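Local coordinates for putative hydrolase (Bacteroides ovatus, PDB 4HBS), which is of unknown function but, as a five-bladed beta-propeller of a family grouped with the beta-fructosidases, is probably a hydrolase, at residues Y34-V39 / L408-A413; T306-G311 / V320-S325; K336-L341 / Y400-W405. All blocks are in the same frame, centred on the assembly; numbering follows the deposited sequence.

Interaction 1. Residues Y34-V39 / L408-A413; sequences YWKVFV and LYDNDA
Lys-36 and Asp-410 reach toward each other tip to tip and form the one salt bridge between 34-39 and 408-413, with Lys-36 NZ 3.2 Å from Asp-410 OD2. The ammonium approaches that oxygen on its anti side, 16° out of the carboxylate plane. Lys-36 NZ also donates to Tyr-34 OH at 3.0 Å and to the backbone O of Asn-10, so three oxygens surround the amine. A type I turn from Tyr-34 to Val-37, with Val-37 N 3.1 Å from Tyr-34 O, brings the lysine and tyrosine to the same side. These residues lead into strand 38-42, one of whose neighbours in an antiparallel propeller sheet is strand 399-403; 408-413 is the C-terminal tail after that neighbour, so the contact joins the two ends of the chain beside one blade. Apolar packing centres on a single methyl. Leu-408 CD2 lies 3.7 Å from Tyr-34 CB and 4.0 Å from Val-37 CG2, and the leucine and valine side chains cross at about a right angle. The Tyr-34 side chain, its CG anti to the backbone N (chi1 -178°), slides past Leu-408 in the opposite direction, and its hydroxyl ends close to the Asn-411 side chain.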
loop_
_atom_site.group_PDB
_atom_site.type_symbol
_atom_site.label_atom_id
_atom_site.label_comp_id
_atom_site.label_asym_id
_atom_site.label_seq_id
_atom_site.Cartn_x
_atom_site.Cartn_y
_atom_site.Cartn_z
ATOM N N TYR A 34 -10.897 19.917 -8.136
ATOM C CA TYR A 34 -12.223 20.436 -8.506
ATOM C C TYR A 34 -12.850 21.044 -7.267
ATOM O O TYR A 34 -12.688 20.496 -6.184
ATOM C CB TYR A 34 -13.066 19.247 -9.044
ATOM C CG TYR A 34 -14.476 19.526 -9.530
ATOM C CD1 TYR A 34 -14.747 20.607 -10.363
ATOM C CD2 TYR A 34 -15.498 18.602 -9.321
ATOM C CE1 TYR A 34 -16.024 20.810 -10.896
ATOM C CE2 TYR A 34 -16.771 18.787 -9.859
ATOM C CZ TYR A 34 -17.034 19.891 -10.642
ATOM O OH TYR A 34 -18.300 20.041 -11.164
ATOM N N TRP A 35 -13.524 22.180 -7.397
ATOM C CA TRP A 35 -14.135 22.878 -6.251
ATOM C C TRP A 35 -15.226 22.051 -5.480
ATOM O O TRP A 35 -15.439 22.324 -4.303
ATOM C CB TRP A 35 -14.710 24.232 -6.693
ATOM C CG TRP A 35 -15.865 24.146 -7.654
ATOM C CD1 TRP A 35 -15.808 24.043 -9.014
ATOM C CD2 TRP A 35 -17.248 24.235 -7.317
ATOM N NE1 TRP A 35 -17.075 24.032 -9.541
ATOM C CE2 TRP A 35 -17.979 24.161 -8.522
ATOM C CE3 TRP A 35 -17.944 24.322 -6.108
ATOM C CZ2 TRP A 35 -19.370 24.203 -8.550
ATOM C CZ3 TRP A 35 -19.324 24.372 -6.136
ATOM C CH2 TRP A 35 -20.023 24.325 -7.347
ATOM N N LYS A 36 -15.895 21.063 -6.119
ATOM C CA LYS A 36 -16.897 20.230 -5.418
ATOM C C LYS A 36 -16.221 19.069 -4.611
ATOM O O LYS A 36 -16.906 18.371 -3.845
ATOM C CB LYS A 36 -17.918 19.615 -6.404
ATOM C CG LYS A 36 -18.776 20.596 -7.191
ATOM C CD LYS A 36 -19.906 19.842 -7.924
ATOM C CE LYS A 36 -20.916 20.735 -8.610
ATOM N NZ LYS A 36 -21.024 20.455 -10.065
ATOM N N VAL A 37 -14.902 18.831 -4.818
ATOM C CA VAL A 37 -14.182 17.760 -4.144
ATOM C C VAL A 37 -13.537 18.329 -2.872
ATOM O O VAL A 37 -12.726 19.240 -2.959
ATOM C CB VAL A 37 -13.154 17.121 -5.112
ATOM C CG1 VAL A 37 -12.234 16.140 -4.382
ATOM C CG2 VAL A 37 -13.873 16.419 -6.265
ATOM N N PHE A 38 -13.914 17.796 -1.690
ATOM C CA PHE A 38 -13.374 18.239 -0.400
ATOM C C PHE A 38 -12.284 17.292 0.041
ATOM O O PHE A 38 -12.550 16.114 0.232
ATOM C CB PHE A 38 -14.484 18.330 0.644
ATOM C CG PHE A 38 -15.584 19.253 0.187
ATOM C CD1 PHE A 38 -15.428 20.634 0.256
ATOM C CD2 PHE A 38 -16.709 18.752 -0.462
ATOM C CE1 PHE A 38 -16.420 21.494 -0.226
ATOM C CE2 PHE A 38 -17.703 19.616 -0.942
ATOM C CZ PHE A 38 -17.544 20.981 -0.832
ATOM N N VAL A 39 -11.043 17.804 0.143
ATOM C CA VAL A 39 -9.858 17.041 0.545
ATOM C C VAL A 39 -9.471 17.467 1.948
ATOM O O VAL A 39 -9.468 18.665 2.249
ATOM C CB VAL A 39 -8.685 17.266 -0.435
ATOM C CG1 VAL A 39 -7.477 16.430 -0.039
ATOM C CG2 VAL A 39 -9.091 16.961 -1.868
ATOM N N LEU A 408 -16.335 14.482 -9.735
ATOM C CA LEU A 408 -15.446 14.683 -10.882
ATOM C C LEU A 408 -16.100 14.390 -12.239
ATOM O O LEU A 408 -15.788 15.092 -13.207
ATOM C CB LEU A 408 -14.180 13.832 -10.736
ATOM C CG LEU A 408 -13.175 14.286 -9.666
ATOM C CD1 LEU A 408 -12.053 13.317 -9.569
ATOM C CD2 LEU A 408 -12.628 15.675 -9.959
ATOM N N TYR A 409 -17.026 13.410 -12.308
ATOM C CA TYR A 409 -17.712 13.054 -13.551
ATOM C C TYR A 409 -19.160 13.621 -13.625
ATOM O O TYR A 409 -19.963 13.115 -14.414
ATOM C CB TYR A 409 -17.703 11.526 -13.698
ATOM C CG TYR A 409 -16.298 10.964 -13.746
ATOM C CD1 TYR A 409 -15.454 11.241 -14.814
ATOM C CD2 TYR A 409 -15.794 10.204 -12.700
ATOM C CE1 TYR A 409 -14.148 10.761 -14.848
ATOM C CE2 TYR A 409 -14.501 9.684 -12.739
ATOM C CZ TYR A 409 -13.668 9.992 -13.802
ATOM O OH TYR A 409 -12.380 9.508 -13.818
ATOM N N ASP A 410 -19.467 14.710 -12.854
ATOM C CA ASP A 410 -20.787 15.379 -12.843
ATOM C C ASP A 410 -21.145 15.915 -14.201
ATOM O O ASP A 410 -22.191 15.577 -14.748
ATOM C CB ASP A 410 -20.811 16.604 -11.868
ATOM C CG ASP A 410 -21.228 16.359 -10.434
ATOM O OD1 ASP A 410 -21.671 15.221 -10.122
ATOM O OD2 ASP A 410 -21.182 17.325 -9.633
ATOM N N ASN A 411 -20.272 16.786 -14.733
ATOM C CA ASN A 411 -20.498 17.498 -15.992
ATOM C C ASN A 411 -19.858 16.768 -17.227
ATOM O O ASN A 411 -19.564 17.415 -18.233
ATOM C CB ASN A 411 -19.982 18.956 -15.855
ATOM C CG ASN A 411 -20.405 19.648 -14.553
ATOM O OD1 ASN A 411 -19.569 20.122 -13.781
ATOM N ND2 ASN A 411 -21.704 19.708 -14.269
ATOM N N ASP A 412 -19.714 15.422 -17.158
ATOM C CA ASP A 412 -19.203 14.581 -18.242
ATOM C C ASP A 412 -20.308 13.627 -18.675
ATOM O O ASP A 412 -21.122 13.223 -17.841
ATOM C CB ASP A 412 -17.975 13.780 -17.767
ATOM C CG ASP A 412 -16.742 14.614 -17.471
ATOM O OD1 ASP A 412 -16.894 15.743 -16.945
ATOM O OD2 ASP A 412 -15.626 14.124 -17.722
ATOM N N ALA A 413 -20.329 13.229 -19.954
ATOM C CA ALA A 413 -21.329 12.271 -20.446
ATOM C C ALA A 413 -21.142 10.890 -19.780
ATOM O O ALA A 413 -20.087 10.641 -19.183
ATOM C CB ALA A 413 -21.212 12.135 -21.953
#

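Interaction 2. Residues T306-G311 / V320-S325; sequences TYYMIG and VLMFRS
Tyr-307, Met-309 and Gly-311 pair with Ser-325, Phe-323 and Leu-321 as the hydrogen-bonded pairs of an antiparallel hairpin. Each pair has two N-H...O bonds, six in all, and the segment axes approach to 4.5 Å. The bond from Met-309 N to Phe-323 O, 2.8 Å long, is nearly straight at the hydrogen (171°), although its donor is tilted 26° from the carbonyl plane. At the non-hydrogen-bonded pairs, CA-H...O contacts fill in, such as Met-322 CA to Met-309 O at 3.2 Å.

Two Met-aromatic contacts lie on opposite faces of the sheet. Beside Tyr-308, the selenium of selenomethionine Met-322 sits 5.2 Å from the ring centroid in an oblique approach. On the face bearing Phe-323, selenomethionine Met-309 runs side by side with that ring, its chain bending at chi3 where CE comes 3.7 Å from Phe-323 CD1.

Aliphatic packing continues beside Met-322: its CE lies 3.6 Å from Ile-310 CG1, and Ile-310 CG2 is 3.5 Å from Val-320 CG1. Polar ends turn outward from the pair, Tyr-307 OH to Asp-231 and Lys-302, and the Arg-324 guanidinium to Asp-334 and the backbone O of Ala-413.

The backbone bonds thus set the register of the two middle strands of this propeller blade, while apolar and selenium-ring contacts fill the middle of both faces and the polar ends are paired beyond the hairpin.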
loop_
_atom_site.group_PDB
_atom_site.type_symbol
_atom_site.label_atom_id
_atom_site.label_comp_id
_atom_site.label_asym_id
_atom_site.label_seq_id
_atom_site.Cartn_x
_atom_site.Cartn_y
_atom_site.Cartn_z
ATOM N N THR A 306 -20.171 1.608 -11.834
ATOM C CA THR A 306 -18.952 2.173 -12.399
ATOM C C THR A 306 -17.729 1.692 -11.622
ATOM O O THR A 306 -17.760 1.623 -10.389
ATOM C CB THR A 306 -19.035 3.715 -12.397
ATOM O OG1 THR A 306 -20.246 4.119 -13.047
ATOM C CG2 THR A 306 -17.829 4.378 -13.082
ATOM N N TYR A 307 -16.650 1.373 -12.357
ATOM C CA TYR A 307 -15.370 0.996 -11.789
ATOM C C TYR A 307 -14.523 2.214 -11.806
ATOM O O TYR A 307 -14.431 2.857 -12.842
ATOM C CB TYR A 307 -14.716 -0.130 -12.582
ATOM C CG TYR A 307 -15.471 -1.420 -12.432
ATOM C CD1 TYR A 307 -16.580 -1.695 -13.221
ATOM C CD2 TYR A 307 -15.157 -2.316 -11.421
ATOM C CE1 TYR A 307 -17.316 -2.864 -13.057
ATOM C CE2 TYR A 307 -15.882 -3.489 -11.246
ATOM C CZ TYR A 307 -16.984 -3.748 -12.048
ATOM O OH TYR A 307 -17.702 -4.917 -11.924
ATOM N N TYR A 308 -13.952 2.582 -10.661
ATOM C CA TYR A 308 -13.077 3.740 -10.540
ATOM C C TYR A 308 -11.698 3.259 -10.221
ATOM O O TYR A 308 -11.550 2.337 -9.423
ATOM C CB TYR A 308 -13.570 4.682 -9.443
ATOM C CG TYR A 308 -14.935 5.260 -9.729
ATOM C CD1 TYR A 308 -15.085 6.379 -10.545
ATOM C CD2 TYR A 308 -16.082 4.692 -9.186
ATOM C CE1 TYR A 308 -16.344 6.920 -10.805
ATOM C CE2 TYR A 308 -17.342 5.234 -9.426
ATOM C CZ TYR A 308 -17.472 6.344 -10.242
ATOM O OH TYR A 308 -18.717 6.872 -10.505
HETATM N N MSE A 309 -10.687 3.865 -10.838
HETATM C CA MSE A 309 -9.286 3.546 -10.587
HETATM C C MSE A 309 -8.620 4.760 -10.049
HETATM O O MSE A 309 -8.849 5.828 -10.601
HETATM C CB MSE A 309 -8.601 3.127 -11.872
HETATM C CG MSE A 309 -7.181 2.705 -11.662
HETATM SE SE MSE A 309 -6.369 2.192 -13.342
HETATM C CE MSE A 309 -5.104 3.412 -13.256
ATOM N N ILE A 310 -7.786 4.628 -8.996
ATOM C CA ILE A 310 -7.052 5.772 -8.433
ATOM C C ILE A 310 -5.591 5.416 -8.426
ATOM O O ILE A 310 -5.216 4.387 -7.884
ATOM C CB ILE A 310 -7.538 6.200 -7.027
ATOM C CG1 ILE A 310 -9.035 6.553 -7.053
ATOM C CG2 ILE A 310 -6.711 7.414 -6.509
ATOM C CD1 ILE A 310 -9.625 6.558 -5.767
ATOM N N GLY A 311 -4.781 6.262 -9.018
ATOM C CA GLY A 311 -3.347 6.045 -9.095
ATOM C C GLY A 311 -2.573 7.329 -8.996
ATOM O O GLY A 311 -3.127 8.411 -9.173
ATOM N N VAL A 320 -2.750 13.045 -7.805
ATOM C CA VAL A 320 -3.425 11.751 -7.618
ATOM C C VAL A 320 -4.470 11.670 -8.705
ATOM O O VAL A 320 -5.366 12.514 -8.731
ATOM C CB VAL A 320 -4.048 11.637 -6.211
ATOM C CG1 VAL A 320 -4.848 10.342 -6.068
ATOM C CG2 VAL A 320 -2.965 11.737 -5.143
ATOM N N LEU A 321 -4.349 10.694 -9.619
ATOM C CA LEU A 321 -5.240 10.558 -10.771
ATOM C C LEU A 321 -6.394 9.615 -10.538
ATOM O O LEU A 321 -6.291 8.696 -9.731
ATOM C CB LEU A 321 -4.450 10.042 -11.975
ATOM C CG LEU A 321 -3.199 10.822 -12.326
ATOM C CD1 LEU A 321 -2.556 10.243 -13.553
ATOM C CD2 LEU A 321 -3.500 12.304 -12.509
HETATM N N MSE A 322 -7.483 9.816 -11.297
HETATM C CA MSE A 322 -8.645 8.947 -11.255
HETATM C C MSE A 322 -9.160 8.701 -12.666
HETATM O O MSE A 322 -9.249 9.645 -13.456
HETATM C CB MSE A 322 -9.760 9.522 -10.381
HETATM C CG MSE A 322 -10.904 8.516 -10.159
HETATM SE SE MSE A 322 -12.391 9.181 -9.147
HETATM C CE MSE A 322 -11.635 9.036 -7.517
ATOM N N PHE A 323 -9.514 7.428 -12.965
ATOM C CA PHE A 323 -10.096 6.973 -14.241
ATOM C C PHE A 323 -11.329 6.166 -13.945
ATOM O O PHE A 323 -11.463 5.670 -12.829
ATOM C CB PHE A 323 -9.115 6.094 -15.029
ATOM C CG PHE A 323 -7.714 6.621 -15.165
ATOM C CD1 PHE A 323 -6.816 6.529 -14.113
ATOM C CD2 PHE A 323 -7.270 7.154 -16.367
ATOM C CE1 PHE A 323 -5.509 6.998 -14.245
ATOM C CE2 PHE A 323 -5.961 7.608 -16.501
ATOM C CZ PHE A 323 -5.087 7.524 -15.440
ATOM N N ARG A 324 -12.196 5.957 -14.940
ATOM C CA ARG A 324 -13.391 5.143 -14.744
ATOM C C ARG A 324 -13.610 4.161 -15.896
ATOM O O ARG A 324 -13.137 4.392 -17.009
ATOM C CB ARG A 324 -14.633 6.029 -14.566
ATOM C CG ARG A 324 -14.906 6.985 -15.724
ATOM C CD ARG A 324 -16.319 7.498 -15.666
ATOM N NE ARG A 324 -16.611 8.447 -16.735
ATOM C CZ ARG A 324 -17.736 9.155 -16.823
ATOM N NH1 ARG A 324 -18.691 9.023 -15.902
ATOM N NH2 ARG A 324 -17.916 10.007 -17.828
ATOM N N SER A 325 -14.367 3.083 -15.624
ATOM C CA SER A 325 -14.728 2.062 -16.618
ATOM C C SER A 325 -16.034 1.356 -16.243
ATOM O O SER A 325 -16.494 1.442 -15.101
ATOM C CB SER A 325 -13.621 1.021 -16.753
ATOM O OG SER A 325 -13.900 0.093 -17.789
#

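Interaction 3. Residues K336-L341 / Y400-W405; sequences KTLFTL and YRVFNW
Leu-338 and Val-402 meet tip to tip, Leu-338 CD1 standing 4.0 Å from Val-402 CG1. The leucine CG lies anti to the backbone N, and from it CD1 meets the valine. The same CD1 methyl also touches Trp-405, 3.8 Å from its CB, while the indole leads off to pack edge-to-face with Tyr-308 and to bond through NE1 to Gly-369 O.

Phe-339 comes in at about a right angle to the Tyr-400 side chain. The ring planes are 50° apart and the centroids 5.6 Å, an oblique pairing in which Phe-339 CZ lies 4.0 Å from Tyr-400 CG. A neighbouring ring atom, Phe-339 CE1, lies 4.0 Å from Val-402 CG2, a branch placed between Phe-339 and Leu-338.

No hydrogen bond crosses the contact, and the segment axes, inclined at 135°, come no closer than 9.3 Å. This is face-to-face packing between neighbouring blades of the propeller: strand 333-340 is an outermost strand of one four-stranded sheet, and strand 399-403 lies within the next.

Leu-341 approaches Tyr-400 obliquely and sets CD2 over one face of the phenol ring as a CH-pi contact, 4.1 Å from the centroid and 26° off the normal. The methyl is offset toward the rim, its nearest ring atom being Tyr-400 CE1 at 3.7 Å. Val-356 and Val-359 of strand 356-361 pack against the same leucine.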
loop_
_atom_site.group_PDB
_atom_site.type_symbol
_atom_site.label_atom_id
_atom_site.label_comp_id
_atom_site.label_asym_id
_atom_site.label_seq_id
_atom_site.Cartn_x
_atom_site.Cartn_y
_atom_site.Cartn_z
ATOM N N LYS A 336 -8.837 12.173 -14.561
ATOM C CA LYS A 336 -9.135 13.377 -13.783
ATOM C C LYS A 336 -8.067 13.523 -12.713
ATOM O O LYS A 336 -7.502 12.515 -12.301
ATOM C CB LYS A 336 -10.522 13.273 -13.116
ATOM C CG LYS A 336 -11.713 13.172 -14.062
ATOM C CD LYS A 336 -12.193 14.512 -14.490
ATOM C CE LYS A 336 -13.107 14.436 -15.673
ATOM N NZ LYS A 336 -13.894 15.682 -15.820
ATOM N N THR A 337 -7.781 14.741 -12.257
ATOM C CA THR A 337 -6.843 14.933 -11.159
ATOM C C THR A 337 -7.707 15.071 -9.907
ATOM O O THR A 337 -8.467 16.036 -9.779
ATOM C CB THR A 337 -5.901 16.095 -11.423
ATOM O OG1 THR A 337 -5.106 15.757 -12.560
ATOM C CG2 THR A 337 -4.985 16.370 -10.261
ATOM N N LEU A 338 -7.651 14.056 -9.025
ATOM C CA LEU A 338 -8.430 14.038 -7.785
ATOM C C LEU A 338 -7.961 15.170 -6.890
ATOM O O LEU A 338 -8.762 16.018 -6.490
ATOM C CB LEU A 338 -8.281 12.681 -7.102
ATOM C CG LEU A 338 -9.211 12.386 -5.956
ATOM C CD1 LEU A 338 -10.650 12.384 -6.406
ATOM C CD2 LEU A 338 -8.855 11.049 -5.307
ATOM N N PHE A 339 -6.652 15.246 -6.675
ATOM C CA PHE A 339 -6.015 16.328 -5.936
ATOM C C PHE A 339 -4.489 16.238 -6.064
ATOM O O PHE A 339 -3.971 15.254 -6.587
ATOM C CB PHE A 339 -6.446 16.330 -4.466
ATOM C CG PHE A 339 -5.794 15.310 -3.567
ATOM C CD1 PHE A 339 -6.200 13.982 -3.588
ATOM C CD2 PHE A 339 -4.862 15.697 -2.608
ATOM C CE1 PHE A 339 -5.641 13.049 -2.708
ATOM C CE2 PHE A 339 -4.342 14.772 -1.699
ATOM C CZ PHE A 339 -4.734 13.457 -1.755
ATOM N N THR A 340 -3.791 17.264 -5.587
ATOM C CA THR A 340 -2.333 17.353 -5.624
ATOM C C THR A 340 -1.788 17.240 -4.221
ATOM O O THR A 340 -2.182 18.013 -3.357
ATOM C CB THR A 340 -1.913 18.644 -6.275
ATOM O OG1 THR A 340 -2.577 18.742 -7.534
ATOM C CG2 THR A 340 -0.426 18.711 -6.491
ATOM N N LEU A 341 -0.882 16.289 -3.985
ATOM C CA LEU A 341 -0.323 16.057 -2.657
ATOM C C LEU A 341 0.589 17.190 -2.252
ATOM O O LEU A 341 1.207 17.787 -3.124
ATOM C CB LEU A 341 0.431 14.729 -2.616
ATOM C CG LEU A 341 -0.474 13.506 -2.721
ATOM C CD1 LEU A 341 0.270 12.301 -3.271
ATOM C CD2 LEU A 341 -1.097 13.195 -1.394
ATOM N N TYR A 400 -5.005 11.115 4.125
ATOM C CA TYR A 400 -5.950 12.081 3.552
ATOM C C TYR A 400 -7.314 11.442 3.370
ATOM O O TYR A 400 -7.393 10.243 3.178
ATOM C CB TYR A 400 -5.459 12.595 2.172
ATOM C CG TYR A 400 -4.075 13.188 2.215
ATOM C CD1 TYR A 400 -2.947 12.374 2.180
ATOM C CD2 TYR A 400 -3.887 14.559 2.335
ATOM C CE1 TYR A 400 -1.669 12.910 2.268
ATOM C CE2 TYR A 400 -2.610 15.105 2.451
ATOM C CZ TYR A 400 -1.503 14.277 2.409
ATOM O OH TYR A 400 -0.250 14.816 2.551
ATOM N N ARG A 401 -8.376 12.239 3.400
ATOM C CA ARG A 401 -9.744 11.783 3.121
ATOM C C ARG A 401 -10.315 12.697 2.044
ATOM O O ARG A 401 -10.137 13.919 2.134
ATOM C CB ARG A 401 -10.622 11.794 4.370
ATOM C CG ARG A 401 -10.049 10.983 5.517
ATOM C CD ARG A 401 -11.075 10.130 6.230
ATOM N NE ARG A 401 -10.421 9.284 7.235
ATOM C CZ ARG A 401 -10.920 8.162 7.757
ATOM N NH1 ARG A 401 -12.120 7.718 7.385
ATOM N NH2 ARG A 401 -10.225 7.476 8.657
ATOM N N VAL A 402 -10.915 12.116 0.995
ATOM C CA VAL A 402 -11.518 12.865 -0.102
ATOM C C VAL A 402 -13.006 12.620 -0.039
ATOM O O VAL A 402 -13.443 11.478 -0.197
ATOM C CB VAL A 402 -10.941 12.482 -1.493
ATOM C CG1 VAL A 402 -11.438 13.434 -2.575
ATOM C CG2 VAL A 402 -9.416 12.450 -1.474
ATOM N N PHE A 403 -13.790 13.676 0.214
ATOM C CA PHE A 403 -15.251 13.579 0.239
ATOM C C PHE A 403 -15.817 14.143 -1.047
ATOM O O PHE A 403 -15.309 15.143 -1.570
ATOM C CB PHE A 403 -15.833 14.322 1.424
ATOM C CG PHE A 403 -15.516 13.683 2.745
ATOM C CD1 PHE A 403 -14.258 13.820 3.313
ATOM C CD2 PHE A 403 -16.499 13.016 3.466
ATOM C CE1 PHE A 403 -13.976 13.266 4.555
ATOM C CE2 PHE A 403 -16.217 12.462 4.709
ATOM C CZ PHE A 403 -14.955 12.583 5.244
ATOM N N ASN A 404 -16.854 13.496 -1.568
ATOM C CA ASN A 404 -17.525 13.917 -2.784
ATOM C C ASN A 404 -16.600 13.778 -4.037
ATOM O O ASN A 404 -16.773 14.501 -5.018
ATOM C CB ASN A 404 -18.068 15.351 -2.612
ATOM C CG ASN A 404 -19.334 15.648 -3.368
ATOM O OD1 ASN A 404 -20.116 14.752 -3.725
ATOM N ND2 ASN A 404 -19.576 16.924 -3.625
ATOM N N TRP A 405 -15.652 12.805 -4.000
ATOM C CA TRP A 405 -14.759 12.440 -5.127
ATOM C C TRP A 405 -15.567 12.069 -6.392
ATOM O O TRP A 405 -15.108 12.300 -7.505
ATOM C CB TRP A 405 -13.839 11.261 -4.744
ATOM C CG TRP A 405 -14.557 10.041 -4.236
ATOM C CD1 TRP A 405 -14.925 9.782 -2.948
ATOM C CD2 TRP A 405 -15.091 8.971 -5.025
ATOM N NE1 TRP A 405 -15.630 8.607 -2.883
ATOM C CE2 TRP A 405 -15.766 8.098 -4.147
ATOM C CE3 TRP A 405 -15.095 8.682 -6.398
ATOM C CZ2 TRP A 405 -16.394 6.933 -4.590
ATOM C CZ3 TRP A 405 -15.745 7.544 -6.840
ATOM C CH2 TRP A 405 -16.386 6.684 -5.942
#

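Overall arrangement
From the N terminus, 34-39 comes first and meets 408-413 near the C terminus, so interaction 1 closes a loop of 368 residues. Interactions 2 and 3 are both nested inside it and follow one another in series. Interaction 2 closes a short hairpin; interaction 3 then spans 58 residues from the last strand of that sheet to the sheet holding strands 38-42 and 399-403. Strands 319-325 and 333-340 pair directly, as Val-320 O to Leu-338 N at 2.8 Å indicates. The tail of interaction 1 returns to both others, through the packing of Tyr-409 on Met-322 and the salt bridge of Asp-412 to Lys-336, tying the terminal blade to its neighbour.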